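Long-range contacts in titin (Homo sapiens, PDB 5JDE), which probably acts as a molecular spring and scaffold of the muscle sarcomere, represented here by three immunoglobulin-like domains in a row: residues Glu89-Thr94 against Glu113-Asn118; Lys95-Ile100 against Val169-Thr174; Glu101-Lys106 against Val201-Ile206; Thr107-Cys112 against Leu144-Ile149; Val119-Leu124 against Phe136-Gln141. All coordinates share one frame; numbering follows the deposited sequence.

Interaction 1 (Glu89-Thr94 against Glu113-Asn118); sequences ETLHIT and EVSHFN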
# COMPACT_ATOMS: atom_id res chain seq x y z
N GLU A 89 -3.51 -22.50 6.98
CA GLU A 89 -3.64 -21.43 5.98
C GLU A 89 -2.39 -20.55 5.99
O GLU A 89 -1.83 -20.27 7.05
CB GLU A 89 -4.90 -20.59 6.22
CG GLU A 89 -6.20 -21.34 5.91
CD GLU A 89 -7.43 -20.43 5.81
OE1 GLU A 89 -7.27 -19.19 5.82
OE2 GLU A 89 -8.55 -20.96 5.72
N THR A 90 -1.93 -20.13 4.83
CA THR A 90 -0.73 -19.31 4.78
C THR A 90 -1.05 -17.96 4.15
O THR A 90 -1.91 -17.87 3.28
CB THR A 90 0.40 -19.99 3.99
OG1 THR A 90 -0.04 -20.29 2.66
CG2 THR A 90 0.84 -21.27 4.68
N LEU A 91 -0.34 -16.92 4.59
CA LEU A 91 -0.49 -15.58 4.03
C LEU A 91 0.01 -15.57 2.61
O LEU A 91 1.11 -16.05 2.33
CB LEU A 91 0.28 -14.55 4.86
CG LEU A 91 -0.09 -14.47 6.33
CD1 LEU A 91 0.68 -13.36 7.02
CD2 LEU A 91 -1.58 -14.27 6.48
N HIS A 92 -0.80 -15.05 1.69
CA HIS A 92 -0.30 -14.88 0.34
C HIS A 92 -1.03 -13.74 -0.38
O HIS A 92 -2.04 -13.23 0.09
CB HIS A 92 -0.43 -16.18 -0.47
CG HIS A 92 -1.82 -16.70 -0.58
ND1 HIS A 92 -2.44 -17.40 0.44
CD2 HIS A 92 -2.71 -16.67 -1.60
CE1 HIS A 92 -3.66 -17.76 0.05
NE2 HIS A 92 -3.85 -17.32 -1.18
N ILE A 93 -0.47 -13.34 -1.51
CA ILE A 93 -1.02 -12.27 -2.31
C ILE A 93 -2.00 -12.84 -3.33
O ILE A 93 -1.69 -13.79 -4.05
CB ILE A 93 0.11 -11.50 -2.98
CG1 ILE A 93 0.98 -10.88 -1.89
CG2 ILE A 93 -0.44 -10.44 -3.95
CD1 ILE A 93 2.34 -10.46 -2.33
N THR A 94 -3.20 -12.28 -3.36
CA THR A 94 -4.26 -12.83 -4.20
C THR A 94 -4.51 -12.02 -5.46
O THR A 94 -5.25 -12.45 -6.33
CB THR A 94 -5.58 -12.92 -3.43
OG1 THR A 94 -5.95 -11.62 -2.98
CG2 THR A 94 -5.42 -13.87 -2.23
N GLU A 113 -4.02 -7.05 -3.14
CA GLU A 113 -4.93 -7.75 -2.26
C GLU A 113 -4.21 -8.95 -1.62
O GLU A 113 -3.43 -9.63 -2.29
CB GLU A 113 -6.17 -8.20 -3.02
CG GLU A 113 -7.09 -7.03 -3.38
CD GLU A 113 -8.44 -7.48 -3.90
OE1 GLU A 113 -8.64 -8.70 -4.10
OE2 GLU A 113 -9.32 -6.61 -4.11
N VAL A 114 -4.45 -9.16 -0.33
CA VAL A 114 -3.86 -10.30 0.38
C VAL A 114 -4.94 -11.29 0.83
O VAL A 114 -6.12 -11.04 0.72
CB VAL A 114 -3.03 -9.84 1.60
CG1 VAL A 114 -1.85 -8.98 1.12
CG2 VAL A 114 -3.88 -9.04 2.57
N SER A 115 -4.50 -12.42 1.36
CA SER A 115 -5.38 -13.54 1.59
C SER A 115 -6.18 -13.40 2.89
O SER A 115 -7.22 -14.03 3.06
CB SER A 115 -4.54 -14.81 1.63
OG SER A 115 -3.50 -14.61 2.58
N HIS A 116 -5.67 -12.59 3.82
CA HIS A 116 -6.24 -12.51 5.15
C HIS A 116 -6.32 -11.10 5.66
O HIS A 116 -5.57 -10.23 5.21
CB HIS A 116 -5.40 -13.33 6.14
CG HIS A 116 -5.46 -14.79 5.89
ND1 HIS A 116 -4.70 -15.41 4.91
CD2 HIS A 116 -6.18 -15.77 6.49
CE1 HIS A 116 -4.96 -16.71 4.92
NE2 HIS A 116 -5.85 -16.95 5.86
N PHE A 117 -7.23 -10.89 6.61
CA PHE A 117 -7.32 -9.63 7.32
C PHE A 117 -6.20 -9.51 8.34
O PHE A 117 -5.64 -10.52 8.77
CB PHE A 117 -8.67 -9.49 8.02
CG PHE A 117 -9.83 -9.39 7.09
CD1 PHE A 117 -10.20 -8.17 6.55
CD2 PHE A 117 -10.56 -10.52 6.74
CE1 PHE A 117 -11.27 -8.07 5.69
CE2 PHE A 117 -11.64 -10.43 5.88
CZ PHE A 117 -11.99 -9.20 5.35
N ASN A 118 -5.88 -8.27 8.72
CA ASN A 118 -4.87 -7.96 9.73
C ASN A 118 -3.43 -8.36 9.38
O ASN A 118 -2.63 -8.66 10.25
CB ASN A 118 -5.26 -8.59 11.07
CG ASN A 118 -6.58 -8.06 11.58
OD1 ASN A 118 -6.85 -6.86 11.49
ND2 ASN A 118 -7.42 -8.95 12.11
O HOH W 1 -8.08 -11.34 -1.29

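Interaction 2 (Lys95-Ile100 against Val169-Thr174); sequences KTMKNI and VSATLT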
# COMPACT_ATOMS: atom_id res chain seq x y z
N LYS A 95 -3.89 -10.84 -5.56
CA LYS A 95 -3.98 -10.08 -6.78
C LYS A 95 -2.74 -9.20 -6.96
O LYS A 95 -2.27 -8.57 -6.01
CB LYS A 95 -5.24 -9.22 -6.83
CG LYS A 95 -5.96 -9.36 -8.17
CD LYS A 95 -7.02 -8.30 -8.40
CE LYS A 95 -8.05 -8.29 -7.28
NZ LYS A 95 -9.04 -9.40 -7.42
N THR A 96 -2.23 -9.20 -8.18
CA THR A 96 -0.99 -8.50 -8.53
C THR A 96 -1.20 -7.01 -8.63
O THR A 96 -2.32 -6.53 -8.58
CB THR A 96 -0.43 -9.03 -9.84
OG1 THR A 96 -1.43 -8.90 -10.87
CG2 THR A 96 -0.06 -10.51 -9.69
N MET A 97 -0.09 -6.27 -8.76
CA MET A 97 -0.15 -4.83 -8.98
C MET A 97 0.22 -4.47 -10.39
O MET A 97 1.06 -5.12 -11.01
CB MET A 97 0.78 -4.10 -8.04
CG MET A 97 0.97 -4.77 -6.74
SD MET A 97 1.70 -3.61 -5.61
CE MET A 97 3.44 -3.70 -6.01
N LYS A 98 -0.37 -3.40 -10.89
CA LYS A 98 -0.11 -2.95 -12.24
C LYS A 98 0.97 -1.88 -12.21
O LYS A 98 1.01 -1.04 -11.31
CB LYS A 98 -1.40 -2.43 -12.88
CG LYS A 98 -1.22 -1.43 -14.02
CD LYS A 98 -1.06 -2.09 -15.39
CE LYS A 98 -0.85 -1.04 -16.49
NZ LYS A 98 -0.01 -1.54 -17.62
N ASN A 99 1.87 -1.92 -13.19
CA ASN A 99 2.83 -0.84 -13.38
C ASN A 99 2.09 0.48 -13.63
O ASN A 99 1.08 0.50 -14.33
CB ASN A 99 3.75 -1.14 -14.56
CG ASN A 99 4.53 -2.42 -14.39
OD1 ASN A 99 5.06 -2.70 -13.31
ND2 ASN A 99 4.63 -3.19 -15.46
N ILE A 100 2.58 1.58 -13.06
CA ILE A 100 1.96 2.88 -13.27
C ILE A 100 2.88 3.84 -14.00
O ILE A 100 4.09 3.82 -13.82
CB ILE A 100 1.57 3.58 -11.95
CG1 ILE A 100 1.31 2.58 -10.84
CG2 ILE A 100 0.37 4.48 -12.15
CD1 ILE A 100 1.20 3.26 -9.50
N VAL A 169 5.14 -9.19 -4.31
CA VAL A 169 4.72 -8.76 -5.64
C VAL A 169 5.36 -7.40 -5.89
O VAL A 169 5.49 -6.58 -4.99
CB VAL A 169 3.17 -8.69 -5.75
CG1 VAL A 169 2.57 -7.79 -4.67
CG2 VAL A 169 2.72 -8.25 -7.15
N SER A 170 5.79 -7.19 -7.12
CA SER A 170 6.47 -5.96 -7.46
C SER A 170 5.78 -5.29 -8.64
O SER A 170 5.12 -5.94 -9.44
CB SER A 170 7.94 -6.24 -7.78
OG SER A 170 8.67 -6.58 -6.61
N ALA A 171 5.92 -3.98 -8.72
CA ALA A 171 5.47 -3.22 -9.88
C ALA A 171 6.33 -1.98 -9.97
O ALA A 171 6.98 -1.57 -9.00
CB ALA A 171 4.01 -2.86 -9.76
N THR A 172 6.33 -1.36 -11.13
CA THR A 172 7.19 -0.19 -11.33
C THR A 172 6.38 1.08 -11.51
O THR A 172 5.30 1.07 -12.12
CB THR A 172 8.10 -0.37 -12.56
OG1 THR A 172 7.29 -0.51 -13.74
CG2 THR A 172 8.99 -1.59 -12.39
N LEU A 173 6.91 2.19 -10.99
CA LEU A 173 6.34 3.51 -11.24
C LEU A 173 7.22 4.28 -12.22
O LEU A 173 8.44 4.28 -12.07
CB LEU A 173 6.21 4.32 -9.94
CG LEU A 173 5.81 5.79 -10.12
CD1 LEU A 173 4.39 5.90 -10.66
CD2 LEU A 173 5.94 6.57 -8.83
N THR A 174 6.61 4.91 -13.21
CA THR A 174 7.31 5.80 -14.13
C THR A 174 6.70 7.18 -14.04
O THR A 174 5.52 7.35 -14.33
CB THR A 174 7.24 5.31 -15.59
OG1 THR A 174 7.94 4.07 -15.72
CG2 THR A 174 7.85 6.34 -16.54
O HOH W 2 6.15 1.83 -14.94

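Interaction 3 (Glu101-Lys106 against Val201-Ile206); sequences EVPETK and VNYEGI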
# COMPACT_ATOMS: atom_id res chain seq x y z
N GLU A 101 2.28 4.70 -14.82
CA GLU A 101 2.97 5.88 -15.30
C GLU A 101 2.16 7.11 -14.89
O GLU A 101 0.94 7.17 -15.10
CB GLU A 101 3.20 5.81 -16.81
CG GLU A 101 3.82 4.49 -17.25
CD GLU A 101 4.93 4.66 -18.28
OE1 GLU A 101 4.84 5.59 -19.10
OE2 GLU A 101 5.90 3.86 -18.25
N VAL A 102 2.83 8.08 -14.27
CA VAL A 102 2.16 9.24 -13.68
C VAL A 102 2.88 10.53 -14.04
O VAL A 102 4.10 10.60 -13.95
CB VAL A 102 2.11 9.11 -12.14
CG1 VAL A 102 1.58 10.37 -11.51
CG2 VAL A 102 1.23 7.94 -11.75
N PRO A 103 2.12 11.56 -14.46
CA PRO A 103 2.78 12.84 -14.70
C PRO A 103 3.36 13.37 -13.40
O PRO A 103 2.77 13.18 -12.33
CB PRO A 103 1.65 13.75 -15.21
CG PRO A 103 0.57 12.81 -15.67
CD PRO A 103 0.68 11.61 -14.78
N GLU A 104 4.51 14.00 -13.52
CA GLU A 104 5.12 14.77 -12.43
C GLU A 104 4.10 15.65 -11.67
O GLU A 104 3.22 16.27 -12.28
CB GLU A 104 6.25 15.63 -13.01
CG GLU A 104 7.18 16.26 -12.01
CD GLU A 104 8.26 17.08 -12.69
OE1 GLU A 104 8.23 17.19 -13.94
OE2 GLU A 104 9.14 17.60 -11.97
N THR A 105 4.26 15.67 -10.34
CA THR A 105 3.45 16.41 -9.35
C THR A 105 2.12 15.73 -9.01
O THR A 105 1.53 16.05 -7.99
CB THR A 105 3.11 17.89 -9.75
OG1 THR A 105 2.10 17.91 -10.77
CG2 THR A 105 4.35 18.68 -10.19
N LYS A 106 1.66 14.80 -9.83
CA LYS A 106 0.39 14.12 -9.56
C LYS A 106 0.59 12.94 -8.61
O LYS A 106 1.71 12.53 -8.31
CB LYS A 106 -0.28 13.68 -10.87
CG LYS A 106 -0.80 14.88 -11.68
CD LYS A 106 -1.25 14.50 -13.09
CE LYS A 106 -2.56 13.77 -13.07
NZ LYS A 106 -3.62 14.60 -12.47
N VAL A 201 0.66 23.40 -21.11
CA VAL A 201 1.49 22.29 -20.66
C VAL A 201 0.97 20.99 -21.26
O VAL A 201 -0.05 20.99 -21.94
CB VAL A 201 1.53 22.18 -19.13
CG1 VAL A 201 2.10 23.45 -18.54
CG2 VAL A 201 0.14 21.90 -18.59
N ASN A 202 1.66 19.88 -20.99
CA ASN A 202 1.31 18.61 -21.63
C ASN A 202 0.33 17.76 -20.82
O ASN A 202 -0.26 16.83 -21.35
CB ASN A 202 2.57 17.80 -21.94
CG ASN A 202 3.46 17.58 -20.72
OD1 ASN A 202 3.40 18.33 -19.75
ND2 ASN A 202 4.31 16.55 -20.79
N TYR A 203 0.13 18.08 -19.54
CA TYR A 203 -0.76 17.30 -18.68
C TYR A 203 -1.76 18.18 -17.95
O TYR A 203 -1.50 19.35 -17.70
CB TYR A 203 0.04 16.47 -17.67
CG TYR A 203 0.94 15.44 -18.32
CD1 TYR A 203 0.41 14.46 -19.15
CD2 TYR A 203 2.32 15.45 -18.12
CE1 TYR A 203 1.21 13.53 -19.75
CE2 TYR A 203 3.13 14.50 -18.72
CZ TYR A 203 2.56 13.55 -19.54
OH TYR A 203 3.33 12.59 -20.16
N GLU A 204 -2.90 17.60 -17.61
CA GLU A 204 -3.95 18.30 -16.87
C GLU A 204 -3.88 17.92 -15.40
O GLU A 204 -3.47 16.82 -15.06
CB GLU A 204 -5.33 17.96 -17.44
CG GLU A 204 -5.31 17.48 -18.89
CD GLU A 204 -5.01 15.99 -19.01
OE1 GLU A 204 -5.63 15.20 -18.27
OE2 GLU A 204 -4.14 15.61 -19.83
N GLY A 205 -4.29 18.84 -14.53
CA GLY A 205 -4.36 18.56 -13.11
C GLY A 205 -3.01 18.53 -12.42
O GLY A 205 -2.84 17.89 -11.39
N ILE A 206 -2.03 19.23 -12.98
CA ILE A 206 -0.73 19.32 -12.34
C ILE A 206 -0.65 20.53 -11.42
O ILE A 206 -1.45 21.45 -11.52
CB ILE A 206 0.40 19.39 -13.37
CG1 ILE A 206 0.14 20.56 -14.32
CG2 ILE A 206 0.54 18.05 -14.10
CD1 ILE A 206 1.31 21.48 -14.49

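Interaction 4 (Thr107-Cys112 against Leu144-Ile149); sequences TASFEC and LHQLII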
# COMPACT_ATOMS: atom_id res chain seq x y z
N THR A 107 -0.51 12.39 -8.12
CA THR A 107 -0.41 11.33 -7.13
C THR A 107 -0.41 9.96 -7.81
O THR A 107 -1.09 9.74 -8.81
CB THR A 107 -1.54 11.45 -6.11
OG1 THR A 107 -1.33 12.64 -5.34
CG2 THR A 107 -1.58 10.24 -5.16
N ALA A 108 0.42 9.06 -7.28
CA ALA A 108 0.48 7.71 -7.79
C ALA A 108 0.02 6.77 -6.68
O ALA A 108 0.20 7.06 -5.51
CB ALA A 108 1.89 7.37 -8.24
N SER A 109 -0.58 5.64 -7.05
CA SER A 109 -0.99 4.68 -6.03
C SER A 109 -0.82 3.25 -6.50
O SER A 109 -1.16 2.92 -7.64
CB SER A 109 -2.44 4.90 -5.62
OG SER A 109 -3.30 4.78 -6.74
N PHE A 110 -0.27 2.40 -5.63
CA PHE A 110 -0.23 0.96 -5.88
C PHE A 110 -1.20 0.30 -4.94
O PHE A 110 -1.36 0.75 -3.81
CB PHE A 110 1.16 0.37 -5.65
CG PHE A 110 2.18 0.79 -6.66
CD1 PHE A 110 2.24 0.18 -7.91
CD2 PHE A 110 3.09 1.78 -6.36
CE1 PHE A 110 3.18 0.55 -8.83
CE2 PHE A 110 4.04 2.16 -7.28
CZ PHE A 110 4.08 1.55 -8.52
N GLU A 111 -1.84 -0.77 -5.42
CA GLU A 111 -2.79 -1.55 -4.62
C GLU A 111 -2.54 -3.04 -4.79
O GLU A 111 -2.32 -3.52 -5.90
CB GLU A 111 -4.24 -1.23 -5.02
CG GLU A 111 -4.69 0.20 -4.73
CD GLU A 111 -4.29 1.19 -5.82
OE1 GLU A 111 -3.66 0.78 -6.83
OE2 GLU A 111 -4.59 2.40 -5.67
N CYS A 112 -2.59 -3.79 -3.70
CA CYS A 112 -2.64 -5.24 -3.86
C CYS A 112 -3.56 -5.85 -2.83
O CYS A 112 -3.85 -5.25 -1.79
CB CYS A 112 -1.25 -5.85 -3.77
SG CYS A 112 -0.52 -5.69 -2.16
N LEU A 144 -7.31 -5.25 1.23
CA LEU A 144 -6.66 -4.39 0.26
C LEU A 144 -5.55 -3.53 0.88
O LEU A 144 -5.77 -2.83 1.87
CB LEU A 144 -7.69 -3.48 -0.42
CG LEU A 144 -7.13 -2.47 -1.43
CD1 LEU A 144 -6.68 -3.17 -2.68
CD2 LEU A 144 -8.15 -1.39 -1.76
N HIS A 145 -4.36 -3.56 0.30
CA HIS A 145 -3.27 -2.75 0.81
C HIS A 145 -2.86 -1.77 -0.26
O HIS A 145 -2.65 -2.16 -1.40
CB HIS A 145 -2.07 -3.60 1.22
CG HIS A 145 -2.31 -4.42 2.43
ND1 HIS A 145 -1.67 -4.20 3.63
CD2 HIS A 145 -3.14 -5.48 2.64
CE1 HIS A 145 -2.09 -5.07 4.52
NE2 HIS A 145 -2.98 -5.86 3.95
N GLN A 146 -2.75 -0.51 0.13
CA GLN A 146 -2.50 0.58 -0.81
C GLN A 146 -1.29 1.42 -0.42
O GLN A 146 -1.14 1.82 0.74
CB GLN A 146 -3.76 1.44 -0.89
CG GLN A 146 -3.86 2.40 -2.04
CD GLN A 146 -5.26 3.00 -2.11
OE1 GLN A 146 -6.14 2.61 -1.34
NE2 GLN A 146 -5.47 3.94 -3.02
N LEU A 147 -0.44 1.70 -1.40
CA LEU A 147 0.64 2.65 -1.20
C LEU A 147 0.33 3.90 -2.00
O LEU A 147 0.09 3.82 -3.20
CB LEU A 147 1.97 2.06 -1.65
CG LEU A 147 3.10 3.10 -1.74
CD1 LEU A 147 3.51 3.60 -0.35
CD2 LEU A 147 4.29 2.54 -2.45
N ILE A 148 0.34 5.04 -1.33
CA ILE A 148 0.10 6.32 -2.02
C ILE A 148 1.38 7.14 -2.04
O ILE A 148 1.99 7.39 -0.99
CB ILE A 148 -1.01 7.16 -1.34
CG1 ILE A 148 -2.24 6.31 -1.03
CG2 ILE A 148 -1.36 8.38 -2.19
CD1 ILE A 148 -3.02 5.93 -2.24
N ILE A 149 1.77 7.57 -3.22
CA ILE A 149 2.92 8.45 -3.37
C ILE A 149 2.43 9.79 -3.90
O ILE A 149 1.97 9.88 -5.03
CB ILE A 149 3.95 7.85 -4.33
CG1 ILE A 149 4.41 6.47 -3.85
CG2 ILE A 149 5.11 8.79 -4.52
CD1 ILE A 149 5.05 5.61 -4.93

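Interaction 5 (Val119-Leu124 against Phe136-Gln141); sequences VPSMWL and FKIVVQ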
# COMPACT_ATOMS: atom_id res chain seq x y z
N VAL A 119 -3.12 -8.36 8.09
CA VAL A 119 -1.74 -8.47 7.61
C VAL A 119 -1.01 -7.13 7.76
O VAL A 119 -1.53 -6.11 7.32
CB VAL A 119 -1.69 -8.91 6.11
CG1 VAL A 119 -0.29 -8.65 5.48
CG2 VAL A 119 -2.12 -10.35 5.96
N PRO A 120 0.18 -7.13 8.37
CA PRO A 120 0.99 -5.90 8.47
C PRO A 120 1.32 -5.33 7.08
O PRO A 120 1.67 -6.09 6.18
CB PRO A 120 2.28 -6.36 9.17
CG PRO A 120 2.01 -7.72 9.70
CD PRO A 120 0.88 -8.31 8.91
N SER A 121 1.23 -4.01 6.90
CA SER A 121 1.70 -3.44 5.64
C SER A 121 3.21 -3.46 5.58
O SER A 121 3.86 -3.12 6.56
CB SER A 121 1.20 -2.01 5.45
OG SER A 121 -0.15 -1.99 5.05
N MET A 122 3.76 -3.86 4.44
CA MET A 122 5.20 -3.88 4.24
C MET A 122 5.56 -3.50 2.80
O MET A 122 5.41 -4.31 1.88
CB MET A 122 5.78 -5.26 4.59
CG MET A 122 7.29 -5.36 4.37
SD MET A 122 8.24 -4.08 5.22
CE MET A 122 7.75 -4.38 6.91
N TRP A 123 6.03 -2.27 2.60
CA TRP A 123 6.29 -1.77 1.25
C TRP A 123 7.76 -1.46 1.07
O TRP A 123 8.37 -0.88 1.96
CB TRP A 123 5.46 -0.51 0.97
CG TRP A 123 3.97 -0.74 0.82
CD1 TRP A 123 3.03 -0.65 1.79
CD2 TRP A 123 3.27 -1.07 -0.39
NE1 TRP A 123 1.77 -0.90 1.27
CE2 TRP A 123 1.90 -1.16 -0.07
CE3 TRP A 123 3.67 -1.30 -1.71
CZ2 TRP A 123 0.93 -1.46 -1.02
CZ3 TRP A 123 2.70 -1.60 -2.65
CH2 TRP A 123 1.35 -1.66 -2.31
N LEU A 124 8.33 -1.84 -0.07
CA LEU A 124 9.74 -1.59 -0.38
C LEU A 124 9.86 -0.70 -1.62
O LEU A 124 9.05 -0.80 -2.55
CB LEU A 124 10.49 -2.90 -0.60
CG LEU A 124 10.19 -4.04 0.41
CD1 LEU A 124 11.04 -5.27 0.14
CD2 LEU A 124 10.41 -3.53 1.82
N PHE A 136 4.82 9.37 1.29
CA PHE A 136 4.34 8.00 1.17
C PHE A 136 3.23 7.74 2.16
O PHE A 136 3.45 7.78 3.37
CB PHE A 136 5.47 7.00 1.41
CG PHE A 136 6.56 7.05 0.38
CD1 PHE A 136 6.37 6.48 -0.87
CD2 PHE A 136 7.76 7.68 0.65
CE1 PHE A 136 7.37 6.53 -1.83
CE2 PHE A 136 8.76 7.74 -0.30
CZ PHE A 136 8.57 7.16 -1.55
N LYS A 137 2.03 7.48 1.64
CA LYS A 137 0.89 7.14 2.47
C LYS A 137 0.55 5.65 2.32
O LYS A 137 0.36 5.15 1.21
CB LYS A 137 -0.32 8.00 2.10
CG LYS A 137 -1.56 7.75 2.95
CD LYS A 137 -2.71 8.65 2.52
CE LYS A 137 -4.00 8.27 3.24
NZ LYS A 137 -3.88 8.41 4.71
N ILE A 138 0.49 4.96 3.45
CA ILE A 138 0.12 3.54 3.52
C ILE A 138 -1.33 3.41 3.96
O ILE A 138 -1.71 3.97 4.99
CB ILE A 138 1.01 2.78 4.52
CG1 ILE A 138 2.49 3.05 4.26
CG2 ILE A 138 0.73 1.30 4.48
CD1 ILE A 138 3.00 2.49 2.98
N VAL A 139 -2.14 2.70 3.19
CA VAL A 139 -3.52 2.48 3.62
C VAL A 139 -3.83 0.99 3.63
O VAL A 139 -3.33 0.25 2.79
CB VAL A 139 -4.54 3.20 2.72
CG1 VAL A 139 -5.94 3.12 3.32
CG2 VAL A 139 -4.15 4.65 2.52
N VAL A 140 -4.63 0.56 4.61
CA VAL A 140 -5.14 -0.81 4.63
C VAL A 140 -6.67 -0.76 4.68
O VAL A 140 -7.25 -0.09 5.54
CB VAL A 140 -4.63 -1.62 5.82
CG1 VAL A 140 -5.11 -3.07 5.70
CG2 VAL A 140 -3.13 -1.56 5.91
N GLN A 141 -7.31 -1.44 3.74
CA GLN A 141 -8.77 -1.54 3.76
C GLN A 141 -9.14 -3.02 3.69
O GLN A 141 -9.23 -3.60 2.60
CB GLN A 141 -9.39 -0.75 2.61
CG GLN A 141 -9.14 0.76 2.70
CD GLN A 141 -9.48 1.51 1.42
OE1 GLN A 141 -9.59 0.91 0.35
NE2 GLN A 141 -9.65 2.82 1.53
O HOH W 3 -0.71 -0.99 2.82

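Interaction 1 (Glu89-Thr94 against Glu113-Asn118)
H92 and S115 meet in the tightly packed part of the contact, an example of a serine serving as acceptor, ring neighbour and link at once. The backbone N of H92 gives a nearly straight bond to S115 OG (2.9 Å, 168°). With chi1 at 53°, S115 OG sits between its own backbone N and carbonyl carbon, and CB is left to lie over one face of the H92 ring, 3.6 Å from its centroid in a CH-pi contact. That ring is itself steadied from its edge, where ND1 donates in plane to T90 O. S115 OG also shares a bond of 2.7 Å with ND1 of H116. The other ring nitrogen of H116, NE2, donates to OE1 of E89 (2.7 Å), and L91 CD2 rests obliquely against the same ring. I93 and V114 form an antiparallel non-hydrogen-bonded pair whose side chains turn inward to C164. The far end is looser and wetter: past the bond from T94 N to E113 O, exposed T94 reaches V114 O through a water that OG1 contacts and that donates to the carbonyl. Because E89 ends the last strand of the preceding domain, its bond to H116 probably helps to join that domain to the next. Held at both nitrogens, the H116 ring can hardly rotate, and the E89 carboxylate would probably polarise the NE2-H and might favour a positively charged ring.

Interaction 2 (Lys95-Ile100 against Val169-Thr174)
I100 O is gripped from two sources: T174 N donates to it at 2.8 Å, and a water donates at 3.1 Å while also contacting the hydroxyls of T172 and T174. One step back, I100 N gives its hydrogen to T172 O (2.9 Å), nearly in line with the C=O, and I100 pairs with L173 in parallel register. N99 extends this ladder with a side chain. Its CG lies beside the backbone N, chi1 -59°, which carries OD1 across to accept T172 N at 2.9 Å, tilted somewhat from the amide plane. Ahead of the ladder the contact turns apolar. M97 crosses V169 obliquely, CG to CG2 at 3.9 Å, and its bent chain brings CE against the backbone at A171 N, while CB meets A171 CB. Thus the segment leads into edge strand 100-103, laid parallel to strand 167-176, whose other side pairs with strand 158-164; I100, A171 and L173 all pack on F110 of the facing sheet, the sandwich arrangement of an immunoglobulin I-set domain.

Interaction 3 (Glu101-Lys106 against Val201-Ile206)
P103 meets Y203 where a short strand gives way to a type II beta turn running from P103 to K106, closed by K106 N donating to P103 O (3.2 Å). The partner segment has no regular structure and bends at G205, whose phi is positive. No ladder joins the two backbones, whose closest register is T105 with I206, their CA atoms 5.9 Å apart, so side chains make the contact. P103 lies over one face of the Y203 ring, offset toward its rim: CB comes within 3.4 Å of CD2 and makes a CH-pi contact with the ring, while CG sits above CG and CD1. Y203 CG stands beside its own backbone N (chi1 -63°), which turns the ring to the proline. Further along the turn, T105 OG1 abuts I206 CB at 3.4 Å, and this hydroxyl also bonds S207 N. K106 is folded back through its last two torsions, bringing NZ to E204 O in a weak bond of 3.4 Å. Around this junction, E104 OE1 accepts I178 N, N202 bonds P177 and M179, and I206 leans on A251 of strand 245-251, so that the second domain's turn rests against a loop of the third, beside the chain that connects them.

Interaction 4 (Thr107-Cys112 against Leu144-Ile149)
L144 reaches back with CD1 to C112 O and, at 3.9 Å, to E111 CB. H145 then opens the regular ladder: its N donates almost straight to C112 O (2.7 Å) and its carbonyl accepts C112 N, while its ring swings inward to bond S121. At Q146 the side chain, extended beyond CG, runs alongside E111 and points the same way, CG to CG at 3.6 Å, with amide and carboxylate planes 49° apart. E111 OE2 is held by S109 OG, which donates on its syn side at 2.9 Å. L147 repeats the paired backbone bonds with F110, and its side chain lies beside that of F110, pointing the same way, CD2 to CD2 at 4.2 Å. I148 returns to the outer face and presses CG2 on T107 CG2 (3.5 Å) and CD1 on S109 CB. I149 closes the ladder with A108 and brings CD1 to the edge of the F110 ring. Six backbone bonds thus satisfy the N-H and C=O groups of the three hydrogen-bonded pairs, while alternate side chains face the core, where F110, L147 and I149 supply an apolar surface that meets Y160.

Interaction 5 (Val119-Leu124 against Phe136-Gln141)
W123 and I138 slide past each other in opposite directions, with I138 CD1 set obliquely to the indole and 3.4 Å from its CD1. The indole is turned so that NE1 faces the gap between the segments. With I138 CG1 beside the backbone N (chi1 -51°), CG2 is anti to that N and reaches S121 instead, meeting CB at 3.5 Å, closer than usual for two carbons. V140 CG2 approaches S121 OG from farther along the strand, and that hydroxyl bonds H145 ND1. The polar link between the segments runs through a water. W123 NE1 gives its hydrogen, in the ring plane, to this water at 2.9 Å, and the water donates onward to V139 O, also at 2.9 Å. Deeper in, the indole meets F162 edge to face and touches L147 and M97. W123 is thus the core tryptophan expected of an immunoglobulin domain, sitting between its two sheets. With no direct hydrogen bond across the contact, cohesion rests on apolar fit, and the water lets the one polar edge of the indole be satisfied beside an outer strand.

In the fold
Interactions 2, 4 and 5 lie within the middle domain, while 1 and 3 reach its two junctions; no ligand or active site is involved. Interactions 4 and 5 sit closest, centres 8 Å apart, since strands 144-149 and 136-141 are neighbours and I148 and Q146 exchange backbone bonds with K137 and V139. Interaction 2 faces interaction 4 from the other sheet, centres about 10 Å apart, and interaction 1 continues strand 108-114 toward the N-terminal domain, its V114 CG2 packing 3.6 Å from H145 NE2. Interaction 3 prolongs strand 100-103 at the opposite end. Centres of interactions 1 and 3 are about 34 Å apart, at the two ends of the same sandwich.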